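PDB 3V9O: dihydroneopterin aldolase from Burkholderia thailandensis, which belongs to the dihydroneopterin aldolase family of small alpha/beta subunits that assemble into oligomers, and holds guanine in a pocket between two subunits. Local coordinates for residues E95-A100 / V116-P121; V32-G37 / G89-Q94; L27-V32 / V50-L55. All coordinates share one frame; numbering follows the deposited sequence.

Interaction 1. Residues E95-A100 / V116-P121. With GUN (guanine), chain G.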
loop_
_atom_site.group_PDB
_atom_site.type_symbol
_atom_site.label_atom_id
_atom_site.label_comp_id
_atom_site.label_asym_id
_atom_site.label_seq_id
_atom_site.Cartn_x
_atom_site.Cartn_y
_atom_site.Cartn_z
ATOM N N GLU A 95 -17.654 -1.769 13.701
ATOM C CA GLU A 95 -18.333 -2.551 12.667
ATOM C C GLU A 95 -19.676 -1.946 12.316
ATOM O O GLU A 95 -20.031 -1.915 11.146
ATOM C CB GLU A 95 -18.576 -3.986 13.117
ATOM C CG GLU A 95 -17.309 -4.876 13.131
ATOM C CD GLU A 95 -16.428 -4.731 14.376
ATOM O OE1 GLU A 95 -16.554 -3.789 15.194
ATOM O OE2 GLU A 95 -15.569 -5.612 14.546
ATOM N N THR A 96 -20.405 -1.461 13.310
ATOM C CA THR A 96 -21.730 -0.870 13.021
ATOM C C THR A 96 -21.596 0.324 12.078
ATOM O O THR A 96 -22.317 0.419 11.085
ATOM C CB THR A 96 -22.390 -0.499 14.294
ATOM O OG1 THR A 96 -22.603 -1.702 15.057
ATOM C CG2 THR A 96 -23.727 0.170 14.061
ATOM N N LEU A 97 -20.626 1.191 12.310
ATOM C CA LEU A 97 -20.437 2.359 11.463
ATOM C C LEU A 97 -19.881 1.952 10.126
ATOM O O LEU A 97 -20.386 2.433 9.088
ATOM C CB LEU A 97 -19.470 3.308 12.191
ATOM C CG LEU A 97 -19.120 4.571 11.383
ATOM C CD1 LEU A 97 -20.309 5.421 11.090
ATOM C CD2 LEU A 97 -18.015 5.418 12.137
ATOM N N CYS A 98 -18.858 1.114 10.100
ATOM C CA CYS A 98 -18.238 0.734 8.860
ATOM C C CYS A 98 -19.219 0.035 7.921
ATOM O O CYS A 98 -19.253 0.366 6.726
ATOM C CB CYS A 98 -17.050 -0.179 9.206
ATOM S SG CYS A 98 -15.960 -0.526 7.805
ATOM N N ASP A 99 -19.954 -0.907 8.454
ATOM C CA ASP A 99 -20.908 -1.661 7.651
ATOM C C ASP A 99 -22.013 -0.727 7.138
ATOM O O ASP A 99 -22.479 -0.907 5.975
ATOM C CB ASP A 99 -21.557 -2.751 8.491
ATOM C CG ASP A 99 -20.603 -3.910 8.872
ATOM O OD1 ASP A 99 -19.438 -3.969 8.406
ATOM O OD2 ASP A 99 -21.075 -4.747 9.671
ATOM N N ALA A 100 -22.459 0.253 7.940
ATOM C CA ALA A 100 -23.510 1.153 7.509
ATOM C C ALA A 100 -23.045 2.050 6.380
ATOM O O ALA A 100 -23.817 2.270 5.428
ATOM C CB ALA A 100 -24.026 1.995 8.681
ATOM N N VAL A 116 -14.441 0.353 2.706
ATOM C CA VAL A 116 -14.576 1.332 3.790
ATOM C C VAL A 116 -13.768 0.847 4.972
ATOM O O VAL A 116 -13.802 -0.326 5.330
ATOM C CB VAL A 116 -16.002 1.456 4.280
ATOM C CG1 VAL A 116 -16.085 2.554 5.387
ATOM C CG2 VAL A 116 -16.940 1.778 3.120
ATOM N N SER A 117 -12.960 1.746 5.533
ATOM C CA SER A 117 -12.311 1.494 6.820
ATOM C C SER A 117 -12.694 2.609 7.783
ATOM O O SER A 117 -12.804 3.795 7.416
ATOM C CB SER A 117 -10.778 1.331 6.730
ATOM O OG SER A 117 -10.165 2.547 6.326
ATOM N N THR A 118 -12.850 2.219 9.031
ATOM C CA THR A 118 -12.912 3.160 10.162
ATOM C C THR A 118 -11.775 2.837 11.103
ATOM O O THR A 118 -11.328 1.689 11.166
ATOM C CB THR A 118 -14.274 3.077 10.939
ATOM O OG1 THR A 118 -14.404 1.751 11.472
ATOM C CG2 THR A 118 -15.484 3.314 9.959
ATOM N N GLU A 119 -11.272 3.856 11.818
ATOM C CA GLU A 119 -10.243 3.569 12.831
ATOM C C GLU A 119 -10.328 4.618 13.889
ATOM O O GLU A 119 -10.763 5.750 13.700
ATOM C CB GLU A 119 -8.858 3.477 12.171
ATOM C CG GLU A 119 -8.358 4.837 11.647
ATOM C CD GLU A 119 -7.172 4.751 10.729
ATOM O OE1 GLU A 119 -7.119 3.815 9.921
ATOM O OE2 GLU A 119 -6.356 5.706 10.720
ATOM N N LYS A 120 -9.833 4.210 15.078
ATOM C CA LYS A 120 -9.723 5.095 16.226
ATOM C C LYS A 120 -8.271 5.350 16.522
ATOM O O LYS A 120 -7.555 4.475 17.082
ATOM C CB LYS A 120 -10.346 4.421 17.459
ATOM C CG LYS A 120 -11.818 4.444 17.444
ATOM C CD LYS A 120 -12.320 3.675 18.740
ATOM C CE LYS A 120 -13.725 3.460 18.755
ATOM N NZ LYS A 120 -14.087 2.961 20.187
ATOM N N PRO A 121 -7.784 6.547 16.195
ATOM C CA PRO A 121 -6.372 6.867 16.517
ATOM C C PRO A 121 -6.078 6.852 17.993
ATOM O O PRO A 121 -4.883 6.666 18.330
ATOM C CB PRO A 121 -6.150 8.271 15.943
ATOM C CG PRO A 121 -7.608 8.834 15.774
ATOM C CD PRO A 121 -8.434 7.642 15.440
HETATM N N9 GUN G . -13.318 -3.720 21.222
HETATM C C8 GUN G . -13.690 -2.482 21.728
HETATM N N7 GUN G . -14.427 -1.714 20.802
HETATM C C5 GUN G . -14.544 -2.582 19.733
HETATM C C6 GUN G . -15.189 -2.412 18.419
HETATM O O6 GUN G . -15.808 -1.401 18.052
HETATM N N1 GUN G . -15.098 -3.499 17.550
HETATM C C2 GUN G . -14.367 -4.647 17.850
HETATM N N2 GUN G . -14.252 -5.644 16.911
HETATM N N3 GUN G . -13.746 -4.820 19.096
HETATM C C4 GUN G . -13.865 -3.754 19.966
#

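Interaction 2. Residues V32-G37 / G89-Q94. With GUN (guanine), chain G; SO4 (sulfate ion), chain H.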
loop_
_atom_site.group_PDB
_atom_site.type_symbol
_atom_site.label_atom_id
_atom_site.label_comp_id
_atom_site.label_asym_id
_atom_site.label_seq_id
_atom_site.Cartn_x
_atom_site.Cartn_y
_atom_site.Cartn_z
ATOM N N VAL A 32 -13.961 12.512 11.727
ATOM C CA VAL A 32 -15.177 12.955 12.386
ATOM C C VAL A 32 -14.988 12.812 13.885
ATOM O O VAL A 32 -14.138 12.039 14.374
ATOM C CB VAL A 32 -16.415 12.129 11.940
ATOM C CG1 VAL A 32 -16.682 12.270 10.421
ATOM C CG2 VAL A 32 -16.319 10.658 12.341
ATOM N N TYR A 33 -15.788 13.546 14.649
ATOM C CA TYR A 33 -15.824 13.412 16.077
ATOM C C TYR A 33 -17.234 12.934 16.415
ATOM O O TYR A 33 -18.226 13.528 15.951
ATOM C CB TYR A 33 -15.523 14.740 16.777
ATOM C CG TYR A 33 -14.071 15.182 16.621
ATOM C CD1 TYR A 33 -13.687 15.930 15.526
ATOM C CD2 TYR A 33 -13.099 14.802 17.565
ATOM C CE1 TYR A 33 -12.352 16.342 15.386
ATOM C CE2 TYR A 33 -11.781 15.210 17.426
ATOM C CZ TYR A 33 -11.441 15.977 16.333
ATOM O OH TYR A 33 -10.101 16.404 16.220
ATOM N N MET A 34 -17.307 11.851 17.181
ATOM C CA MET A 34 -18.624 11.297 17.471
ATOM C C MET A 34 -18.552 10.506 18.767
ATOM O O MET A 34 -17.457 10.140 19.268
ATOM C CB MET A 34 -19.087 10.401 16.309
ATOM C CG MET A 34 -18.141 9.209 16.155
ATOM S SD MET A 34 -18.512 8.153 14.734
ATOM C CE MET A 34 -19.983 7.587 15.092
ATOM N N ASN A 35 -19.723 10.203 19.336
ATOM C CA ASN A 35 -19.776 9.289 20.457
ATOM C C ASN A 35 -19.742 7.875 19.886
ATOM O O ASN A 35 -20.502 7.560 18.980
ATOM C CB ASN A 35 -21.042 9.577 21.262
ATOM C CG ASN A 35 -20.938 10.899 21.991
ATOM O OD1 ASN A 35 -19.968 11.147 22.701
ATOM N ND2 ASN A 35 -21.902 11.784 21.752
ATOM N N ILE A 36 -18.762 7.091 20.323
ATOM C CA ILE A 36 -18.585 5.741 19.815
ATOM C C ILE A 36 -17.824 4.989 20.881
ATOM O O ILE A 36 -16.965 5.559 21.571
ATOM C CB ILE A 36 -17.826 5.710 18.517
ATOM C CG1 ILE A 36 -17.774 4.281 17.956
ATOM C CG2 ILE A 36 -16.401 6.341 18.655
ATOM C CD1 ILE A 36 -17.318 4.265 16.499
ATOM N N GLY A 37 -18.191 3.748 21.134
ATOM C CA GLY A 37 -17.505 3.025 22.172
ATOM C C GLY A 37 -18.395 1.932 22.638
ATOM O O GLY A 37 -19.593 2.191 22.896
ATOM N N GLY A 89 -26.399 8.669 15.169
ATOM C CA GLY A 89 -26.145 8.565 16.589
ATOM C C GLY A 89 -26.239 7.129 17.089
ATOM O O GLY A 89 -26.539 6.192 16.334
ATOM N N HIS A 90 -25.944 6.948 18.368
ATOM C CA HIS A 90 -26.107 5.644 19.016
ATOM C C HIS A 90 -25.255 4.497 18.486
ATOM O O HIS A 90 -25.657 3.328 18.562
ATOM C CB HIS A 90 -27.596 5.238 19.025
ATOM C CG HIS A 90 -28.514 6.315 19.523
ATOM N ND1 HIS A 90 -29.333 7.046 18.686
ATOM C CD2 HIS A 90 -28.721 6.803 20.769
ATOM C CE1 HIS A 90 -30.015 7.928 19.397
ATOM N NE2 HIS A 90 -29.662 7.803 20.664
ATOM N N ILE A 91 -24.069 4.815 17.972
ATOM C CA ILE A 91 -23.118 3.815 17.474
ATOM C C ILE A 91 -22.137 3.428 18.605
ATOM O O ILE A 91 -21.441 4.286 19.177
ATOM C CB ILE A 91 -22.439 4.421 16.227
ATOM C CG1 ILE A 91 -23.525 4.682 15.167
ATOM C CG2 ILE A 91 -21.333 3.528 15.652
ATOM C CD1 ILE A 91 -23.200 5.820 14.158
ATOM N N HIS A 92 -22.088 2.132 18.938
ATOM C CA HIS A 92 -21.116 1.540 19.862
ATOM C C HIS A 92 -19.861 0.872 19.229
ATOM O O HIS A 92 -18.724 1.112 19.661
ATOM C CB HIS A 92 -21.820 0.534 20.736
ATOM C CG HIS A 92 -22.947 1.142 21.504
ATOM N ND1 HIS A 92 -22.806 1.570 22.805
ATOM C CD2 HIS A 92 -24.203 1.481 21.123
ATOM C CE1 HIS A 92 -23.955 2.087 23.215
ATOM N NE2 HIS A 92 -24.818 2.047 22.214
ATOM N N LEU A 93 -20.067 0.060 18.197
ATOM C CA LEU A 93 -18.973 -0.667 17.554
ATOM C C LEU A 93 -18.526 -0.028 16.264
ATOM O O LEU A 93 -19.343 0.500 15.479
ATOM C CB LEU A 93 -19.458 -2.094 17.215
ATOM C CG LEU A 93 -19.936 -2.951 18.345
ATOM C CD1 LEU A 93 -20.438 -4.283 17.791
ATOM C CD2 LEU A 93 -18.772 -3.143 19.264
ATOM N N GLN A 94 -17.231 -0.124 15.956
ATOM C CA GLN A 94 -16.722 0.305 14.657
ATOM C C GLN A 94 -17.398 -0.476 13.534
ATOM O O GLN A 94 -17.699 0.125 12.501
ATOM C CB GLN A 94 -15.203 0.119 14.558
ATOM C CG GLN A 94 -14.428 1.089 15.468
ATOM C CD GLN A 94 -13.003 1.286 14.977
ATOM O OE1 GLN A 94 -12.756 1.556 13.812
ATOM N NE2 GLN A 94 -12.015 1.157 15.876
HETATM N N9 GUN G . -13.318 -3.720 21.222
HETATM C C8 GUN G . -13.690 -2.482 21.728
HETATM N N7 GUN G . -14.427 -1.714 20.802
HETATM C C5 GUN G . -14.544 -2.582 19.733
HETATM C C6 GUN G . -15.189 -2.412 18.419
HETATM O O6 GUN G . -15.808 -1.401 18.052
HETATM N N1 GUN G . -15.098 -3.499 17.550
HETATM C C2 GUN G . -14.367 -4.647 17.850
HETATM N N2 GUN G . -14.252 -5.644 16.911
HETATM N N3 GUN G . -13.746 -4.820 19.096
HETATM C C4 GUN G . -13.865 -3.754 19.966
HETATM S S SO4 H . -25.388 10.470 20.351
HETATM O O1 SO4 H . -25.886 10.740 21.703
HETATM O O2 SO4 H . -26.464 10.671 19.379
HETATM O O3 SO4 H . -24.292 11.403 20.072
HETATM O O4 SO4 H . -24.920 9.083 20.243
HETATM O O HOH W 1 -22.976 7.658 17.923
#

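Interaction 3. Residues L27-V32 / V50-L55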
loop_
_atom_site.group_PDB
_atom_site.type_symbol
_atom_site.label_atom_id
_atom_site.label_comp_id
_atom_site.label_asym_id
_atom_site.label_seq_id
_atom_site.Cartn_x
_atom_site.Cartn_y
_atom_site.Cartn_z
ATOM N N LEU A 27 -11.704 8.751 -0.918
ATOM C CA LEU A 27 -11.712 9.779 0.132
ATOM C C LEU A 27 -10.693 9.335 1.166
ATOM O O LEU A 27 -10.782 8.227 1.764
ATOM C CB LEU A 27 -13.122 9.790 0.765
ATOM C CG LEU A 27 -13.323 11.002 1.676
ATOM C CD1 LEU A 27 -13.312 12.322 0.922
ATOM C CD2 LEU A 27 -14.683 10.794 2.435
ATOM N N ARG A 28 -9.639 10.138 1.356
ATOM C CA ARG A 28 -8.555 9.782 2.261
ATOM C C ARG A 28 -8.650 10.536 3.571
ATOM O O ARG A 28 -8.704 11.778 3.578
ATOM C CB ARG A 28 -7.159 10.044 1.637
ATOM C CG ARG A 28 -6.047 9.535 2.519
ATOM C CD ARG A 28 -4.679 9.320 1.864
ATOM N NE ARG A 28 -4.093 10.593 1.476
ATOM C CZ ARG A 28 -3.983 11.038 0.208
ATOM N NH1 ARG A 28 -4.344 10.307 -0.814
ATOM N NH2 ARG A 28 -3.445 12.220 0.029
ATOM N N ASN A 29 -8.633 9.756 4.655
ATOM C CA ASN A 29 -8.583 10.293 6.055
ATOM C C ASN A 29 -9.636 11.369 6.300
ATOM O O ASN A 29 -9.280 12.537 6.611
ATOM C CB ASN A 29 -7.200 10.754 6.442
ATOM C CG ASN A 29 -6.200 9.615 6.409
ATOM O OD1 ASN A 29 -6.566 8.444 6.713
ATOM N ND2 ASN A 29 -4.943 9.922 6.094
ATOM N N HIS A 30 -10.917 10.987 6.186
ATOM C CA HIS A 30 -11.988 11.849 6.606
ATOM C C HIS A 30 -12.133 11.679 8.108
ATOM O O HIS A 30 -12.477 10.617 8.589
ATOM C CB HIS A 30 -13.275 11.430 5.878
ATOM C CG HIS A 30 -14.483 12.164 6.314
ATOM N ND1 HIS A 30 -14.445 13.436 6.821
ATOM C CD2 HIS A 30 -15.797 11.828 6.248
ATOM C CE1 HIS A 30 -15.676 13.846 7.099
ATOM N NE2 HIS A 30 -16.507 12.876 6.781
ATOM N N GLU A 31 -11.888 12.735 8.855
ATOM C CA GLU A 31 -12.042 12.689 10.316
ATOM C C GLU A 31 -13.424 13.212 10.717
ATOM O O GLU A 31 -13.940 14.190 10.196
ATOM C CB GLU A 31 -10.948 13.486 11.011
ATOM C CG GLU A 31 -10.992 14.963 10.871
ATOM C CD GLU A 31 -10.120 15.676 11.848
ATOM O OE1 GLU A 31 -9.243 15.061 12.508
ATOM O OE2 GLU A 31 -10.298 16.900 11.978
ATOM N N VAL A 32 -13.961 12.512 11.727
ATOM C CA VAL A 32 -15.177 12.955 12.386
ATOM C C VAL A 32 -14.988 12.812 13.885
ATOM O O VAL A 32 -14.138 12.039 14.374
ATOM C CB VAL A 32 -16.415 12.129 11.940
ATOM C CG1 VAL A 32 -16.682 12.270 10.421
ATOM C CG2 VAL A 32 -16.319 10.658 12.341
ATOM N N VAL A 50 -11.327 8.116 12.130
ATOM C CA VAL A 50 -10.791 8.457 10.791
ATOM C C VAL A 50 -11.307 7.399 9.808
ATOM O O VAL A 50 -11.194 6.159 10.064
ATOM C CB VAL A 50 -9.270 8.501 10.825
ATOM C CG1 VAL A 50 -8.706 8.729 9.421
ATOM C CG2 VAL A 50 -8.780 9.624 11.797
ATOM N N ILE A 51 -11.876 7.877 8.709
ATOM C CA ILE A 51 -12.618 7.019 7.755
ATOM C C ILE A 51 -11.976 7.129 6.384
ATOM O O ILE A 51 -11.636 8.228 5.936
ATOM C CB ILE A 51 -14.074 7.467 7.709
ATOM C CG1 ILE A 51 -14.649 7.259 9.106
ATOM C CG2 ILE A 51 -14.860 6.594 6.672
ATOM C CD1 ILE A 51 -15.918 7.916 9.376
ATOM N N ASN A 52 -11.771 6.011 5.703
ATOM C CA ASN A 52 -11.269 6.009 4.333
ATOM C C ASN A 52 -12.236 5.242 3.487
ATOM O O ASN A 52 -12.791 4.222 3.905
ATOM C CB ASN A 52 -9.869 5.329 4.267
ATOM C CG ASN A 52 -8.817 6.238 4.794
ATOM O OD1 ASN A 52 -8.281 7.026 4.040
ATOM N ND2 ASN A 52 -8.558 6.215 6.113
ATOM N N VAL A 53 -12.479 5.741 2.260
ATOM C CA VAL A 53 -13.493 5.120 1.369
ATOM C C VAL A 53 -12.909 5.046 -0.041
ATOM O O VAL A 53 -12.271 5.991 -0.539
ATOM C CB VAL A 53 -14.758 5.986 1.276
ATOM C CG1 VAL A 53 -15.838 5.340 0.350
ATOM C CG2 VAL A 53 -15.359 6.215 2.709
ATOM N N ASP A 54 -13.155 3.897 -0.682
ATOM C CA ASP A 54 -12.829 3.690 -2.116
ATOM C C ASP A 54 -14.145 3.251 -2.760
ATOM O O ASP A 54 -14.825 2.322 -2.316
ATOM C CB ASP A 54 -11.789 2.617 -2.364
ATOM C CG ASP A 54 -10.437 2.945 -1.833
ATOM O OD1 ASP A 54 -9.859 3.972 -2.163
ATOM O OD2 ASP A 54 -9.896 2.094 -1.109
ATOM N N LEU A 55 -14.577 3.968 -3.803
ATOM C CA LEU A 55 -15.766 3.603 -4.538
ATOM C C LEU A 55 -15.344 3.187 -5.945
ATOM O O LEU A 55 -14.631 3.952 -6.631
ATOM C CB LEU A 55 -16.676 4.856 -4.525
ATOM C CG LEU A 55 -18.141 4.748 -4.711
ATOM C CD1 LEU A 55 -18.688 3.879 -3.555
ATOM C CD2 LEU A 55 -18.703 6.171 -4.588
#

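Interaction 1. Residues E95-A100 / V116-P121
The flat carboxylate of Glu-95 meets the flat guanine almost in one plane, the two tilted by only about 14°. Its oxygens point at the N1 and N2 donors: OE1 accepts from N1 of guanine at 2.8 Å, and OE2 accepts from N2 of guanine at 2.7 Å, both nearly straight. One side of the base is covered by Leu-93, whose CD2 lies over the ring 3.8 Å from guanine C6. A second subunit completes the site with Val-73 O, the side chain of Asp-74 and Tyr-75 N, all hydrogen-bonded to the base. Glu-95 reaches it by a bend at chi2 (82°), after leaving the helix on the side facing away from strand 116-120.

Helix and strand themselves pack without a hydrogen bond between the two segments. Their axes run roughly antiparallel, at 154°, and come within 7.9 Å. Cys-98 does most of the touching: its SG, anti to the backbone N, points at the strand backbone and stops 3.3 Å from Val-116 O, with Val-116 CG1 alongside. On the same residue, CB rests 3.9 Å from Thr-118 CG2. That methyl also receives Leu-97 CD2, at 3.9 Å, the two side chains crossing obliquely. Thr-118 OG1, at the border of this patch, is hydrogen-bonded to Gln-94 OE1.

The apolar side of the helix thus sits on the sheet while Glu-95, in its first turn, carries the acid to the ligand. Two parallel bonds to neighbouring N-H groups help to set the base's position and its rotation within its plane; they are consistent with an ionised carboxylate, which the nearby N-terminal end of the helix would probably help to stabilise.

Interaction 2. Residues V32-G37 / G89-Q94
Met-34, Ile-36 and Ile-91 make the tight side of this contact. Met-34 bends at chi3 (-63°) so that its CE methyl comes 3.8 Å from Ile-91 CD1, the two side chains crossing at about a right angle. Ile-36 passes Ile-91 obliquely, its CD1 4.2 Å from Ile-91 CG2. Close to them the backbones almost touch: the CA-H of Ile-36 points straight at Ile-91 O, 3.3 Å from CA to O. One residue on, Gly-37 N gives a weak, strongly bent bond to His-92 O (3.1 Å, 122°), and His-92 ND1 returns another weak one to Gly-37 O.

The other side is wet and loosely tied. A water donates to Asn-35 O at 2.7 Å and accepts from Ile-91 N at 3.0 Å, so it bridges the two segments beside the carbonyls of Asn-35 and Ile-91, two acceptors that cannot bond each other. Next to it a sulfate, probably from the crystallisation liquor, takes a bond from Asn-35 ND2 on O3 (2.9 Å) and another from His-90 N on O4. The exposed ring of His-90 is poorly ordered, with one sulfate oxygen over a face.

At the far end the turn enters the guanine pocket, where Gln-94 N donates to guanine O6 at 2.8 Å. Leu-93 is the N-cap residue of helix 94-106, and Asp-67 of the second subunit accepts from the backbone N-H of both His-92 and Leu-93. The segment 89-94, which links helices 76-87 and 94-106, packs against the end of strand 22-34 and the loop that follows it; Leu-97 touches both Met-34 and Ile-91 from the helix, and Val-49 of strand 47-58 backs Met-34 and Ile-36.

Interaction 3. Residues L27-V32 / V50-L55
Asn-29 and Asn-52 exchange two hydrogen bonds where the pairing of these strands is irregular. Asn-52 OD1 accepts from the backbone N of Asn-29 at 2.8 Å, with the donor well above the carbonyl plane, while Asn-52 ND2 donates to Asn-29 OD1 at 3.0 Å, within its own amide plane. The side chains run alongside each other with their amides almost perpendicular (82°). Regular backbone pairs flank them: Leu-27 N to Val-53 O at 2.8 Å, answered by Val-53 N to Leu-27 O, and His-30 N to Ile-51 O at 2.9 Å, answered by Ile-51 N to His-30 O.

Between those two antiparallel hydrogen-bonded pairs the register slips by one residue, a beta bulge. Asn-29 takes left-handed backbone angles there (phi 50°), and the side chain of Asn-52 satisfies the N-H that the bulge turns off the regular pattern. The strands belong to the antiparallel sheet of the tunnelling fold (T-fold), to which this family belongs, and beyond Leu-27, Arg-28 and His-30 it runs on into an antiparallel strand of a third subunit. Arg-28 forms a salt bridge with Glu-119 of that subunit, and His-30 ND1 is hydrogen-bonded to Asp-126 O of that subunit.

Packing differs on the two faces. Leu-27, His-30, Ile-51 and Val-53 share the face covered by helices 76-87 and 94-106; Leu-27 CB lies 4.2 Å from Val-53 CB, and Val-32 CG2 comes obliquely to within 4.1 Å of Ile-51 CD1. On the reverse, Val-50 CG1 sits 3.5 Å from Asn-29 OD1, and Glu-31, paired with Val-50, reaches Arg-48 in a salt bridge.

Overall arrangement
From the N terminus, strand 22-34 enters two contacts in turn. Its 27-32 part pairs with 50-55 in interaction 3, closing a loop of 17 residues; its last residues and the following turn, 32-37, wait for 89-94, so interaction 2 encloses 51 residues. The two share Val-32 and cross, since their segments alternate. Interaction 1 follows in series: helix 94-106 starts where interaction 2 ends, and 15 residues separate 95-100 from 116-121, where strand 113-120 runs back along the helix. That strand lies beside 47-58, with backbone hydrogen bonds from Ser-117 to Asn-52 and Glu-119 to Val-50, while Thr-118 to Gln-94 joins interactions 1 and 2, both of which touch the guanine.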